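Putative phenazine biosynthesis PhzC/PhzF protein (Clostridium difficile, PDB 4DUN) probably acts as an isomerase of the PhzF family, although its substrate is not established. Local coordinates at residues A[93-96]-A[101-104]; A[124-129]-A[145-150]; A[209-214]-A[237-242]. All coordinates share one frame; numbering follows the deposited sequence. Where two conformers were deposited one is given.

Contact 1 (A[93-96]-A[101-104]); sequences KIDF and GKLE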
loop_
_atom_site.group_PDB
_atom_site.type_symbol
_atom_site.label_atom_id
_atom_site.label_comp_id
_atom_site.label_asym_id
_atom_site.label_seq_id
_atom_site.Cartn_x
_atom_site.Cartn_y
_atom_site.Cartn_z
ATOM N N LYS A 93 9.594 -13.905 -26.885
ATOM C CA LYS A 93 9.633 -12.460 -27.161
ATOM C C LYS A 93 8.289 -11.815 -26.851
ATOM O O LYS A 93 7.267 -12.225 -27.422
ATOM C CB LYS A 93 9.997 -12.203 -28.636
ATOM C CG LYS A 93 11.444 -12.495 -29.004
ATOM C CD LYS A 93 11.793 -11.809 -30.323
ATOM C CE LYS A 93 13.017 -12.384 -30.997
ATOM N NZ LYS A 93 13.341 -11.660 -32.257
ATOM N N ILE A 94 8.288 -10.824 -25.941
ATOM C CA ILE A 94 7.079 -10.114 -25.541
ATOM C C ILE A 94 7.244 -8.640 -25.942
ATOM O O ILE A 94 8.182 -7.971 -25.496
ATOM C CB ILE A 94 6.720 -10.293 -24.035
ATOM C CG1 ILE A 94 6.598 -11.795 -23.595
ATOM C CG2 ILE A 94 5.424 -9.558 -23.693
ATOM C CD1 ILE A 94 7.827 -12.318 -22.842
ATOM N N ASP A 95 6.356 -8.160 -26.831
ATOM C CA ASP A 95 6.321 -6.764 -27.275
ATOM C C ASP A 95 5.168 -6.063 -26.616
ATOM O O ASP A 95 4.036 -6.572 -26.658
ATOM C CB ASP A 95 6.179 -6.649 -28.809
ATOM C CG ASP A 95 7.422 -7.031 -29.589
ATOM O OD1 ASP A 95 8.499 -7.121 -28.976
ATOM O OD2 ASP A 95 7.324 -7.173 -30.824
ATOM N N PHE A 96 5.433 -4.878 -26.050
ATOM C CA PHE A 96 4.403 -4.036 -25.434
ATOM C C PHE A 96 4.354 -2.672 -26.085
ATOM O O PHE A 96 5.402 -2.062 -26.287
ATOM C CB PHE A 96 4.683 -3.829 -23.943
ATOM C CG PHE A 96 4.618 -5.051 -23.065
ATOM C CD1 PHE A 96 3.396 -5.653 -22.775
ATOM C CD2 PHE A 96 5.762 -5.534 -22.436
ATOM C CE1 PHE A 96 3.325 -6.750 -21.910
ATOM C CE2 PHE A 96 5.684 -6.607 -21.535
ATOM C CZ PHE A 96 4.466 -7.211 -21.285
ATOM N N GLY A 101 6.377 4.347 -26.279
ATOM C CA GLY A 101 6.735 3.570 -27.456
ATOM C C GLY A 101 6.769 2.081 -27.204
ATOM O O GLY A 101 6.255 1.596 -26.191
ATOM N N LYS A 102 7.337 1.351 -28.154
ATOM C CA LYS A 102 7.385 -0.104 -28.074
ATOM C C LYS A 102 8.473 -0.574 -27.106
ATOM O O LYS A 102 9.611 -0.110 -27.191
ATOM C CB LYS A 102 7.620 -0.702 -29.471
ATOM C CG LYS A 102 7.598 -2.235 -29.491
ATOM C CD LYS A 102 7.553 -2.814 -30.916
ATOM C CE LYS A 102 8.868 -2.875 -31.629
ATOM N NZ LYS A 102 8.787 -3.795 -32.795
ATOM N N LEU A 103 8.132 -1.525 -26.232
ATOM C CA LEU A 103 9.102 -2.134 -25.321
ATOM C C LEU A 103 9.173 -3.622 -25.593
ATOM O O LEU A 103 8.135 -4.295 -25.709
ATOM C CB LEU A 103 8.776 -1.889 -23.840
ATOM C CG LEU A 103 8.595 -0.448 -23.365
ATOM C CD1 LEU A 103 8.090 -0.451 -21.936
ATOM C CD2 LEU A 103 9.889 0.353 -23.465
ATOM N N GLU A 104 10.385 -4.146 -25.732
ATOM C CA GLU A 104 10.547 -5.583 -25.941
ATOM C C GLU A 104 11.158 -6.216 -24.702
ATOM O O GLU A 104 12.048 -5.633 -24.092
ATOM C CB GLU A 104 11.409 -5.890 -27.175
ATOM C CG GLU A 104 11.472 -7.377 -27.484
ATOM C CD GLU A 104 11.918 -7.730 -28.885
ATOM O OE1 GLU A 104 13.085 -8.153 -29.038
ATOM O OE2 GLU A 104 11.100 -7.614 -29.824
#
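Phe96 and Leu103 face each other as the hydrogen-bonded pair of an antiparallel hairpin: Phe96 N donates a hydrogen bond to Leu103 O, and Leu103 N one to Phe96 O, each at 2.8 Å. Both bonds are nearly straight, 165° and 168° at the hydrogen. Weaker CA-H...O contacts flank the pair, among them Lys102 CA to Phe96 O at 3.3 Å.

The apolar side of the hairpin carries Ile94, Phe96 and Leu103. Ile94 CG2 sits 3.5 Å above one face of the Phe96 ring, toward its rim, and all three side chains pack on helix 73-87.

Charged groups occupy the other side. Asp95 and Glu104, a non-hydrogen-bonded pair, run side by side with their carboxylates almost coplanar, and Asp95 OD1 comes within 2.8 Å of Glu104 OE2. Glu104 CG is trans to its backbone N (chi1 -174°), while Asp95 CG stands beside its own. Lys102, its chain bent, brings NZ to 4.2 Å from Asp95 OD2, beyond a salt bridge. Glu104 has two conformers, so the acid-acid approach holds for one.

There one acid probably carries a proton, and Lys102 may partly offset the negative charge; the apolar side anchors the hairpin to the helix.

Contact 2 (A[124-129]-A[145-150]); sequences IELSPQ and RDLILL
Leu147 holds CG trans to its backbone N (chi1 180°), and this swings CD1 across to Ile124 and Leu126, although the CB itself does not aim at them. Ile124 meets it with CG1 tucked between its own N and carbonyl carbon (chi1 60°), a more crowded rotamer that carries CD1 to the leucine.

The whole contact turns on one methyl: Leu147 CD1 lies 4.1 Å from Ile124 CD1 and 4.2 Å from Leu126 CD2, the side chains meeting at a slant. Ile124 and Leu126 both direct their CB atoms at the strand, so the two come in together on the same leucine. Val141 of strand 140-143 and Trp173 extend this apolar cluster round both Ile124 and Leu147, and Ile176 packs on Leu147 as well.

Just before strand 147-150, Arg145 grips Asp146 side-on, NE and NH1 both reaching OD2. Ser127 is the N-cap of helix 128-133: its OG caps a backbone N in the first turn, while the backbone N of Ser127 is bonded to Gln130 OE1.

With only methyl groups in van der Waals contact, the lead-in to that helix rests loosely on strand 147-150, and the backbone bonding of Ile124 with Val141 also ties it to strand 140-143.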
loop_
_atom_site.group_PDB
_atom_site.type_symbol
_atom_site.label_atom_id
_atom_site.label_comp_id
_atom_site.label_asym_id
_atom_site.label_seq_id
_atom_site.Cartn_x
_atom_site.Cartn_y
_atom_site.Cartn_z
ATOM N N ILE A 124 31.283 15.147 -11.765
ATOM C CA ILE A 124 31.027 16.562 -11.466
ATOM C C ILE A 124 31.587 16.905 -10.081
ATOM O O ILE A 124 31.956 16.013 -9.313
ATOM C CB ILE A 124 29.519 16.954 -11.563
ATOM C CG1 ILE A 124 28.636 16.143 -10.558
ATOM C CG2 ILE A 124 28.994 16.876 -13.010
ATOM C CD1 ILE A 124 27.261 16.761 -10.197
ATOM N N GLU A 125 31.613 18.194 -9.772
ATOM C CA GLU A 125 31.985 18.730 -8.476
ATOM C C GLU A 125 30.749 19.382 -7.896
ATOM O O GLU A 125 30.174 20.265 -8.534
ATOM C CB GLU A 125 33.139 19.736 -8.596
ATOM C CG GLU A 125 34.510 19.095 -8.689
ATOM C CD GLU A 125 35.614 19.996 -9.210
ATOM O OE1 GLU A 125 36.666 19.449 -9.616
ATOM O OE2 GLU A 125 35.427 21.236 -9.236
ATOM N N LEU A 126 30.304 18.928 -6.722
ATOM C CA LEU A 126 29.146 19.537 -6.071
ATOM C C LEU A 126 29.541 20.848 -5.424
ATOM O O LEU A 126 30.648 20.957 -4.891
ATOM C CB LEU A 126 28.548 18.616 -4.994
ATOM C CG LEU A 126 27.961 17.287 -5.443
ATOM C CD1 LEU A 126 27.548 16.479 -4.253
ATOM C CD2 LEU A 126 26.756 17.480 -6.364
ATOM N N SER A 127 28.612 21.816 -5.411
ATOM C CA SER A 127 28.785 23.097 -4.732
ATOM C C SER A 127 28.801 22.851 -3.213
ATOM O O SER A 127 28.216 21.851 -2.780
ATOM C CB SER A 127 27.644 24.044 -5.103
ATOM O OG SER A 127 26.409 23.562 -4.593
ATOM N N PRO A 128 29.404 23.734 -2.378
ATOM C CA PRO A 128 29.381 23.493 -0.920
ATOM C C PRO A 128 27.972 23.219 -0.359
ATOM O O PRO A 128 27.847 22.365 0.522
ATOM C CB PRO A 128 29.973 24.780 -0.347
ATOM C CG PRO A 128 30.885 25.268 -1.424
ATOM C CD PRO A 128 30.166 24.961 -2.703
ATOM N N GLN A 129 26.919 23.890 -0.897
ATOM C CA GLN A 129 25.522 23.704 -0.468
ATOM C C GLN A 129 24.996 22.312 -0.842
ATOM O O GLN A 129 24.331 21.676 -0.018
ATOM C CB GLN A 129 24.604 24.778 -1.067
ATOM C CG GLN A 129 24.571 26.067 -0.255
ATOM C CD GLN A 129 23.819 27.162 -0.968
ATOM O OE1 GLN A 129 24.313 27.769 -1.926
ATOM N NE2 GLN A 129 22.610 27.450 -0.506
ATOM N N ARG A 145 20.611 11.508 -15.404
ATOM C CA ARG A 145 19.214 11.809 -15.031
ATOM C C ARG A 145 19.167 11.870 -13.480
ATOM O O ARG A 145 18.553 12.761 -12.889
ATOM C CB ARG A 145 18.278 10.719 -15.573
ATOM C CG ARG A 145 16.813 10.908 -15.173
ATOM C CD ARG A 145 16.012 9.634 -15.327
ATOM N NE ARG A 145 16.424 8.601 -14.371
ATOM C CZ ARG A 145 15.985 7.348 -14.397
ATOM N NH1 ARG A 145 16.422 6.469 -13.505
ATOM N NH2 ARG A 145 15.094 6.968 -15.303
ATOM N N ASP A 146 19.917 10.950 -12.858
ATOM C CA ASP A 146 20.075 10.805 -11.414
ATOM C C ASP A 146 21.463 11.256 -10.962
ATOM O O ASP A 146 22.411 11.308 -11.764
ATOM C CB ASP A 146 19.877 9.330 -11.017
ATOM C CG ASP A 146 18.583 8.713 -11.515
ATOM O OD1 ASP A 146 17.505 9.243 -11.174
ATOM O OD2 ASP A 146 18.652 7.723 -12.268
ATOM N N LEU A 147 21.583 11.561 -9.662
ATOM C CA LEU A 147 22.867 11.901 -9.049
ATOM C C LEU A 147 23.491 10.605 -8.557
ATOM O O LEU A 147 22.802 9.790 -7.927
ATOM C CB LEU A 147 22.691 12.897 -7.892
ATOM C CG LEU A 147 23.958 13.328 -7.156
ATOM C CD1 LEU A 147 24.887 14.149 -8.067
ATOM C CD2 LEU A 147 23.596 14.179 -5.918
ATOM N N ILE A 148 24.766 10.379 -8.891
ATOM C CA ILE A 148 25.435 9.135 -8.516
ATOM C C ILE A 148 26.541 9.445 -7.522
ATOM O O ILE A 148 27.470 10.194 -7.845
ATOM C CB ILE A 148 25.962 8.389 -9.767
ATOM C CG1 ILE A 148 24.791 8.107 -10.756
ATOM C CG2 ILE A 148 26.685 7.080 -9.365
ATOM C CD1 ILE A 148 25.197 7.932 -12.165
ATOM N N LEU A 149 26.447 8.837 -6.333
ATOM C CA LEU A 149 27.428 9.019 -5.259
ATOM C C LEU A 149 28.203 7.750 -5.048
ATOM O O LEU A 149 27.639 6.723 -4.642
ATOM C CB LEU A 149 26.747 9.456 -3.935
ATOM C CG LEU A 149 25.765 10.665 -4.015
ATOM C CD1 LEU A 149 25.067 10.905 -2.676
ATOM C CD2 LEU A 149 26.468 11.932 -4.508
ATOM N N LEU A 150 29.494 7.798 -5.372
ATOM C CA LEU A 150 30.361 6.647 -5.175
ATOM C C LEU A 150 30.814 6.614 -3.726
ATOM O O LEU A 150 31.511 7.527 -3.274
ATOM C CB LEU A 150 31.564 6.662 -6.152
ATOM C CG LEU A 150 32.619 5.567 -5.905
ATOM C CD1 LEU A 150 32.100 4.179 -6.326
ATOM C CD2 LEU A 150 33.923 5.891 -6.584
#

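Contact 3 (A[209-214]-A[237-242]); sequences NLIPYW and CEVLKD
Ile211 reaches from helix 209-214 to strand 237-239 with both of its branches, one to Cys237 and the other to Val239. Its CG1 lies trans to the carbonyl carbon (chi1 -67°) and the chain runs on extended (chi2 169°), laying the ethyl arm along the cysteine. Ile211 CD1 comes to 3.6 Å from Cys237 CB, while Ile211 CG1 is 3.6 Å from Cys237 SG, so the arm covers the thiol as well as its methylene. The sulfur is turned back beside its own backbone N, and the Cys237 side chain also touches Phe187 of strand 187-193.

The other branch, CG2, meets Val239 CG2 at 3.6 Å, the two side chains sliding past each other in opposite directions. Between Cys237 and Val239, Glu238 points its CB away from the helix.

Helix 207-218 lies against strands 147-150, 187-193, 222-227 and 233-239, a helix enclosed by curled strands, as in the diaminopimelate epimerase fold to which PhzF proteins belong. The axes of helix 209-214 and strand 237-239 make 64° and approach to 8.6 Å. Pro212, which has no N-H to give, kinks the helix.

On other flanks of the helix, Tyr213 CE2 stands 3.7 Å over the centre of the Trp214 ring. Trp214 in turn stacks with Phe187, and its NE1 is bonded to Thr179 OG1, which should help hold the indole's rotation.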
loop_
_atom_site.group_PDB
_atom_site.type_symbol
_atom_site.label_atom_id
_atom_site.label_comp_id
_atom_site.label_asym_id
_atom_site.label_seq_id
_atom_site.Cartn_x
_atom_site.Cartn_y
_atom_site.Cartn_z
ATOM N N ASN A 209 23.478 3.824 -16.311
ATOM C CA ASN A 209 24.688 4.526 -15.892
ATOM C C ASN A 209 25.646 3.612 -15.159
ATOM O O ASN A 209 26.851 3.726 -15.350
ATOM C CB ASN A 209 24.368 5.686 -14.941
ATOM C CG ASN A 209 23.311 6.670 -15.371
ATOM O OD1 ASN A 209 22.487 7.074 -14.556
ATOM N ND2 ASN A 209 23.360 7.158 -16.612
ATOM N N LEU A 210 25.126 2.779 -14.238
ATOM C CA LEU A 210 25.977 1.970 -13.371
ATOM C C LEU A 210 26.761 0.935 -14.145
ATOM O O LEU A 210 27.933 0.715 -13.825
ATOM C CB LEU A 210 25.165 1.300 -12.236
ATOM C CG LEU A 210 24.548 2.261 -11.201
ATOM C CD1 LEU A 210 23.597 1.505 -10.264
ATOM C CD2 LEU A 210 25.646 3.029 -10.383
ATOM N N ILE A 211 26.151 0.339 -15.190
ATOM C CA ILE A 211 26.817 -0.696 -15.997
ATOM C C ILE A 211 28.050 -0.099 -16.726
ATOM O O ILE A 211 29.134 -0.634 -16.484
ATOM C CB ILE A 211 25.864 -1.434 -16.956
ATOM C CG1 ILE A 211 24.830 -2.289 -16.141
ATOM C CG2 ILE A 211 26.646 -2.283 -17.969
ATOM C CD1 ILE A 211 23.670 -2.852 -16.999
ATOM N N PRO A 212 27.967 0.971 -17.579
ATOM C CA PRO A 212 29.201 1.476 -18.219
ATOM C C PRO A 212 30.216 1.945 -17.185
ATOM O O PRO A 212 31.413 1.725 -17.371
ATOM C CB PRO A 212 28.717 2.646 -19.095
ATOM C CG PRO A 212 27.372 3.030 -18.526
ATOM C CD PRO A 212 26.784 1.731 -18.034
ATOM N N TYR A 213 29.753 2.557 -16.100
ATOM C CA TYR A 213 30.688 3.010 -15.081
ATOM C C TYR A 213 31.480 1.896 -14.392
ATOM O O TYR A 213 32.694 1.968 -14.317
ATOM C CB TYR A 213 29.994 3.856 -14.012
ATOM C CG TYR A 213 30.941 4.181 -12.890
ATOM C CD1 TYR A 213 31.850 5.218 -13.005
ATOM C CD2 TYR A 213 30.976 3.411 -11.748
ATOM C CE1 TYR A 213 32.750 5.495 -11.990
ATOM C CE2 TYR A 213 31.862 3.673 -10.736
ATOM C CZ TYR A 213 32.751 4.717 -10.853
ATOM O OH TYR A 213 33.638 4.962 -9.829
ATOM N N TRP A 214 30.804 0.839 -13.951
ATOM C CA TRP A 214 31.496 -0.275 -13.306
ATOM C C TRP A 214 32.199 -1.170 -14.322
ATOM O O TRP A 214 33.243 -1.748 -13.991
ATOM C CB TRP A 214 30.547 -1.060 -12.399
ATOM C CG TRP A 214 30.214 -0.318 -11.135
ATOM C CD1 TRP A 214 29.023 0.267 -10.810
ATOM C CD2 TRP A 214 31.110 -0.035 -10.048
ATOM N NE1 TRP A 214 29.101 0.835 -9.559
ATOM C CE2 TRP A 214 30.381 0.700 -9.086
ATOM C CE3 TRP A 214 32.461 -0.336 -9.794
ATOM C CZ2 TRP A 214 30.954 1.140 -7.891
ATOM C CZ3 TRP A 214 33.029 0.113 -8.612
ATOM C CH2 TRP A 214 32.273 0.812 -7.661
ATOM N N CYS A 237 23.712 -7.952 -15.507
ATOM C CA CYS A 237 24.184 -6.815 -16.297
ATOM C C CYS A 237 25.111 -7.247 -17.384
ATOM O O CYS A 237 26.025 -8.038 -17.130
ATOM C CB CYS A 237 24.903 -5.824 -15.389
ATOM S SG CYS A 237 23.869 -5.124 -14.085
ATOM N N GLU A 238 24.943 -6.685 -18.588
ATOM C CA GLU A 238 25.823 -6.987 -19.715
ATOM C C GLU A 238 25.950 -5.791 -20.645
ATOM O O GLU A 238 24.940 -5.201 -21.044
ATOM C CB GLU A 238 25.342 -8.226 -20.488
ATOM C CG GLU A 238 26.269 -8.635 -21.623
ATOM C CD GLU A 238 25.907 -9.877 -22.412
ATOM O OE1 GLU A 238 24.955 -10.589 -22.019
ATOM O OE2 GLU A 238 26.589 -10.142 -23.428
ATOM N N VAL A 239 27.205 -5.474 -21.026
ATOM C CA VAL A 239 27.546 -4.399 -21.962
ATOM C C VAL A 239 27.381 -5.032 -23.340
ATOM O O VAL A 239 28.030 -6.056 -23.624
ATOM C CB VAL A 239 28.975 -3.819 -21.756
ATOM C CG1 VAL A 239 29.296 -2.749 -22.799
ATOM C CG2 VAL A 239 29.165 -3.273 -20.353
ATOM N N LEU A 240 26.517 -4.454 -24.177
ATOM C CA LEU A 240 26.301 -4.951 -25.538
ATOM C C LEU A 240 27.077 -4.061 -26.555
ATOM O O LEU A 240 27.686 -3.074 -26.157
ATOM C CB LEU A 240 24.799 -5.091 -25.857
ATOM C CG LEU A 240 24.004 -6.055 -24.928
ATOM C CD1 LEU A 240 22.543 -6.159 -25.347
ATOM C CD2 LEU A 240 24.619 -7.483 -24.897
ATOM N N LYS A 241 27.116 -4.455 -27.838
ATOM C CA LYS A 241 27.945 -3.831 -28.881
ATOM C C LYS A 241 27.621 -2.375 -29.319
ATOM O O LYS A 241 28.555 -1.585 -29.508
ATOM C CB LYS A 241 27.922 -4.710 -30.142
ATOM C CG LYS A 241 28.803 -5.948 -30.035
ATOM C CD LYS A 241 28.633 -6.862 -31.238
ATOM C CE LYS A 241 29.343 -8.179 -31.040
ATOM N NZ LYS A 241 29.130 -9.099 -32.187
ATOM N N ASP A 242 26.349 -2.059 -29.574
ATOM C CA ASP A 242 25.862 -0.793 -30.156
ATOM C C ASP A 242 25.480 0.282 -29.111
ATOM O O ASP A 242 24.437 0.936 -29.246
ATOM C CB ASP A 242 24.626 -1.119 -31.027
ATOM C CG ASP A 242 23.595 -2.022 -30.340
ATOM O OD1 ASP A 242 23.838 -2.435 -29.177
ATOM O OD2 ASP A 242 22.553 -2.326 -30.971
#

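How the contacts relate
From the N terminus, contact 1 closes a tight hairpin, with four residues between 93-96 and 101-104. Contact 2 then closes a 15-residue excursion through helix 128-133 and strand 140-143, and contact 3 a longer one of 22 residues through the end of helix 207-218, strand 222-227 and the start of strand 233-239. The three follow in series; none nests in or crosses another. Contact 1 stands alone, its centre about 34 Å from that of contact 2 and on the opposite side of the chain's centre. Contacts 2 and 3 touch: Leu150 CD2 lies 3.4 Å from Tyr213 OH, and Ile148 also meets Asn209, tying strand 147-150 to the helix that contact 3 joins to strand 233-239.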